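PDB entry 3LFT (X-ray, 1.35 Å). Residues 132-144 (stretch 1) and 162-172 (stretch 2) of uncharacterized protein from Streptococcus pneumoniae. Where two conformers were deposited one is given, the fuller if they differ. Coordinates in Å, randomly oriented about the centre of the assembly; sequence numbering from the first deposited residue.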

# COMPACT_ATOMS: atom_id res chain seq x y z
N ASN A 132 21.18 16.87 3.76
CA ASN A 132 20.83 18.13 4.44
C ASN A 132 19.46 18.12 5.14
O ASN A 132 19.13 19.05 5.88
CB ASN A 132 20.93 19.32 3.46
CG ASN A 132 21.05 20.68 4.17
OD1 ASN A 132 21.65 20.80 5.25
ND2 ASN A 132 20.51 21.72 3.54
N VAL A 133 18.68 17.08 4.91
CA VAL A 133 17.37 16.94 5.53
C VAL A 133 17.50 16.59 7.02
O VAL A 133 18.14 15.60 7.37
CB VAL A 133 16.54 15.87 4.80
CG1 VAL A 133 15.36 15.37 5.64
CG2 VAL A 133 16.06 16.42 3.47
N LYS A 134 16.91 17.43 7.87
CA LYS A 134 16.95 17.24 9.32
C LYS A 134 15.60 16.83 9.92
O LYS A 134 15.52 15.98 10.81
CB LYS A 134 17.45 18.52 9.99
CG LYS A 134 18.85 18.93 9.56
CD LYS A 134 19.21 20.30 10.10
CE LYS A 134 20.57 20.76 9.60
NZ LYS A 134 20.86 22.13 10.08
N THR A 135 14.54 17.45 9.41
CA THR A 135 13.18 17.20 9.89
C THR A 135 12.33 16.67 8.75
O THR A 135 12.33 17.22 7.64
CB THR A 135 12.54 18.48 10.49
OG1 THR A 135 13.42 19.06 11.46
CG2 THR A 135 11.18 18.18 11.14
N ILE A 136 11.61 15.60 9.03
CA ILE A 136 10.71 14.98 8.07
C ILE A 136 9.26 15.18 8.51
O ILE A 136 8.94 14.98 9.68
CB ILE A 136 10.98 13.47 7.99
CG1 ILE A 136 12.40 13.23 7.47
CG2 ILE A 136 9.96 12.78 7.09
CD1 ILE A 136 12.93 11.84 7.72
N GLY A 137 8.39 15.54 7.58
CA GLY A 137 6.95 15.57 7.85
C GLY A 137 6.32 14.30 7.30
O GLY A 137 6.43 14.03 6.10
N ALA A 138 5.67 13.53 8.16
CA ALA A 138 4.96 12.32 7.76
C ALA A 138 3.52 12.71 7.42
O ALA A 138 2.78 13.13 8.31
CB ALA A 138 4.99 11.28 8.91
N LEU A 139 3.15 12.62 6.14
CA LEU A 139 1.79 12.91 5.67
C LEU A 139 1.05 11.60 5.44
O LEU A 139 1.50 10.76 4.67
CB LEU A 139 1.88 13.71 4.37
CG LEU A 139 0.55 14.02 3.67
CD1 LEU A 139 -0.28 14.98 4.52
CD2 LEU A 139 0.81 14.60 2.30
N TYR A 140 -0.09 11.42 6.11
CA TYR A 140 -0.80 10.14 6.07
C TYR A 140 -2.20 10.35 6.58
O TYR A 140 -2.54 11.41 7.13
CB TYR A 140 -0.10 9.10 6.94
CG TYR A 140 -0.12 9.35 8.44
CD1 TYR A 140 -0.92 8.55 9.27
CD2 TYR A 140 0.67 10.34 9.03
CE1 TYR A 140 -0.93 8.74 10.65
CE2 TYR A 140 0.65 10.53 10.41
CZ TYR A 140 -0.14 9.71 11.20
OH TYR A 140 -0.15 9.91 12.58
N SER A 141 -3.03 9.32 6.44
CA SER A 141 -4.40 9.43 6.90
C SER A 141 -4.60 8.83 8.29
O SER A 141 -4.10 7.74 8.59
CB SER A 141 -5.31 8.76 5.89
OG SER A 141 -6.64 8.89 6.36
N SER A 142 -5.35 9.55 9.14
CA SER A 142 -5.82 9.01 10.41
C SER A 142 -6.90 7.93 10.19
O SER A 142 -7.29 7.23 11.13
CB SER A 142 -6.32 10.14 11.31
OG SER A 142 -7.29 10.94 10.63
N SER A 143 -7.39 7.77 8.95
CA SER A 143 -8.41 6.74 8.66
C SER A 143 -7.82 5.34 8.41
O SER A 143 -8.55 4.37 8.34
CB SER A 143 -9.33 7.15 7.48
OG SER A 143 -8.59 7.20 6.24
N GLU A 144 -6.50 5.24 8.30
CA GLU A 144 -5.90 3.99 7.81
C GLU A 144 -5.05 3.27 8.83
O GLU A 144 -3.98 3.76 9.20
CB GLU A 144 -5.10 4.29 6.56
CG GLU A 144 -6.04 4.73 5.46
CD GLU A 144 -5.43 4.71 4.08
OE1 GLU A 144 -4.60 3.83 3.76
OE2 GLU A 144 -5.80 5.62 3.31
N GLY A 162 19.20 9.98 13.53
CA GLY A 162 19.42 11.38 13.84
C GLY A 162 18.50 12.35 13.14
O GLY A 162 18.81 13.54 13.04
N LEU A 163 17.36 11.85 12.67
CA LEU A 163 16.34 12.68 12.04
C LEU A 163 15.18 12.90 13.00
O LEU A 163 15.02 12.17 13.97
CB LEU A 163 15.82 12.00 10.77
CG LEU A 163 16.85 11.82 9.66
CD1 LEU A 163 16.33 10.87 8.61
CD2 LEU A 163 17.19 13.17 9.02
N THR A 164 14.38 13.94 12.74
CA THR A 164 13.16 14.18 13.51
C THR A 164 11.96 14.03 12.58
O THR A 164 12.01 14.40 11.40
CB THR A 164 13.17 15.59 14.14
OG1 THR A 164 14.28 15.70 15.05
CG2 THR A 164 11.88 15.87 14.92
N VAL A 165 10.89 13.43 13.11
CA VAL A 165 9.66 13.22 12.35
C VAL A 165 8.53 13.94 13.08
O VAL A 165 8.32 13.72 14.29
CB VAL A 165 9.30 11.73 12.19
CG1 VAL A 165 7.98 11.57 11.44
CG2 VAL A 165 10.41 10.98 11.47
N GLU A 166 7.88 14.84 12.35
CA GLU A 166 6.66 15.50 12.81
C GLU A 166 5.51 14.92 12.01
O GLU A 166 5.61 14.77 10.78
CB GLU A 166 6.74 17.02 12.60
CG GLU A 166 5.56 17.81 13.18
CD GLU A 166 5.84 19.31 13.34
OE1 GLU A 166 4.97 20.01 13.90
OE2 GLU A 166 6.92 19.77 12.91
N THR A 167 4.41 14.60 12.69
CA THR A 167 3.27 13.97 12.02
C THR A 167 2.21 14.97 11.57
O THR A 167 1.90 15.93 12.29
CB THR A 167 2.65 12.87 12.90
OG1 THR A 167 2.27 13.43 14.16
CG2 THR A 167 3.66 11.76 13.12
N PHE A 168 1.68 14.74 10.37
CA PHE A 168 0.64 15.56 9.76
C PHE A 168 -0.41 14.62 9.21
O PHE A 168 -0.43 14.29 8.02
CB PHE A 168 1.21 16.49 8.68
CG PHE A 168 2.20 17.48 9.21
CD1 PHE A 168 1.78 18.75 9.63
CD2 PHE A 168 3.55 17.14 9.32
CE1 PHE A 168 2.70 19.67 10.12
CE2 PHE A 168 4.47 18.05 9.82
CZ PHE A 168 4.05 19.32 10.22
N ALA A 169 -1.27 14.16 10.11
CA ALA A 169 -2.35 13.27 9.73
C ALA A 169 -3.52 14.07 9.19
O ALA A 169 -3.83 15.17 9.67
CB ALA A 169 -2.79 12.40 10.91
N VAL A 170 -4.14 13.52 8.15
CA VAL A 170 -5.39 14.05 7.59
C VAL A 170 -6.49 13.00 7.72
O VAL A 170 -6.21 11.79 7.63
CB VAL A 170 -5.22 14.49 6.11
CG1 VAL A 170 -4.20 15.63 5.99
CG2 VAL A 170 -4.77 13.35 5.20
N PRO A 171 -7.75 13.43 7.93
CA PRO A 171 -8.84 12.43 7.96
C PRO A 171 -9.34 11.99 6.59
O PRO A 171 -10.04 10.97 6.49
CB PRO A 171 -9.96 13.16 8.71
CG PRO A 171 -9.75 14.60 8.36
CD PRO A 171 -8.24 14.77 8.31
N SER A 172 -9.02 12.76 5.56
CA SER A 172 -9.50 12.53 4.19
C SER A 172 -8.63 13.27 3.20
O SER A 172 -7.70 13.99 3.58
CB SER A 172 -10.95 12.99 4.03
OG SER A 172 -11.00 14.39 3.78
O HOH W 1 16.29 16.09 13.61
O HOH W 2 -0.91 12.07 13.96

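What joins the two stretches? They run side by side as parallel strands, 135-141 beside 164-170, and a ladder of backbone hydrogen bonds joins them. The even-numbered residues of the first strand reach across with both N and O. Ile136 N donates to Thr164 O at 2.7 Å and Ile136 O accepts from Glu166 N at 2.9 Å; Ala138 repeats the pattern, its N 2.9 Å from Glu166 O and its O 2.8 Å from Phe168 N. At Tyr140 the ladder loosens on one side: the bond from Tyr140 N to Phe168 O is weak at 3.5 Å, whereas Val170 N lies 2.8 Å from Tyr140 O. Ser142 N then closes the series on Val170 O at 2.8 Å.

How do the side chains fill the face that carries Ile136, Ala138 and Tyr140? Ile136, with chi1 m and chi2 t, extends CD1 to within 3.6 Å of Leu163 CD1. Leu163, also m and t, lies just before its strand; its CB points sideways, but the end of the side chain comes nearer, so its methyls reach the first stretch, with CD2 4.4 Å from Val133 CG1. Branched Val165 packs on two neighbours, its CG2 4.3 Å from Ile136 CB and its CG1 3.9 Å from Ala138 CB. These four aliphatic residues, Ile136, Leu163, Val165 and Ala138, are buried, as suits side chains with no polar group to satisfy.

Why does Tyr140 lie against the second strand? With chi1 p (68°) and chi2 108°, the end of its side chain comes nearer the neighbouring strand, and Ala169 CB sits over one face, 4.1 Å from the ring centroid in a CH-pi contact. The small methyl fits beneath the aromatic surface, while Thr167 CB approaches the ring edge, 4.0 Å from Tyr140 CE2. The phenol remains free to meet solvent: Tyr140 OH is 2.7 Å from water 2, which also makes a weak hydrogen bond to Thr167 OG1 at 3.5 Å.

What occupies the other face, with Leu139 and Phe168? Phe168, chi1 m and chi2 -92°, lays its ring alongside Gly137, whose CA is 4.0 Å from Phe168 CE2 at the ring edge. A CB on Gly137 would stand about 3.4 Å from that same CE2, a tight fit, so the bare backbone gives the ring room. Leu139, t and p, brings its CD1 4.2 Å from CG1 of buried Val170. At the opposite end of the strand, water 1 donates to Lys134 O at 2.9 Å and hydrogen-bonds Thr164 OG1 at 2.5 Å, linking the stretches where Thr164 is exposed.

How does the pairing end? A type I turn from Ser141 to Glu144 carries the first stretch onward. Ser141, chi1 t, and Ser143, chi1 p, bring their hydroxyls together, OG to OG at 2.6 Å in a hydrogen bond. The short side chain of Ser142, chi1 p, lets its OG approach Pro171 CA at 3.4 Å.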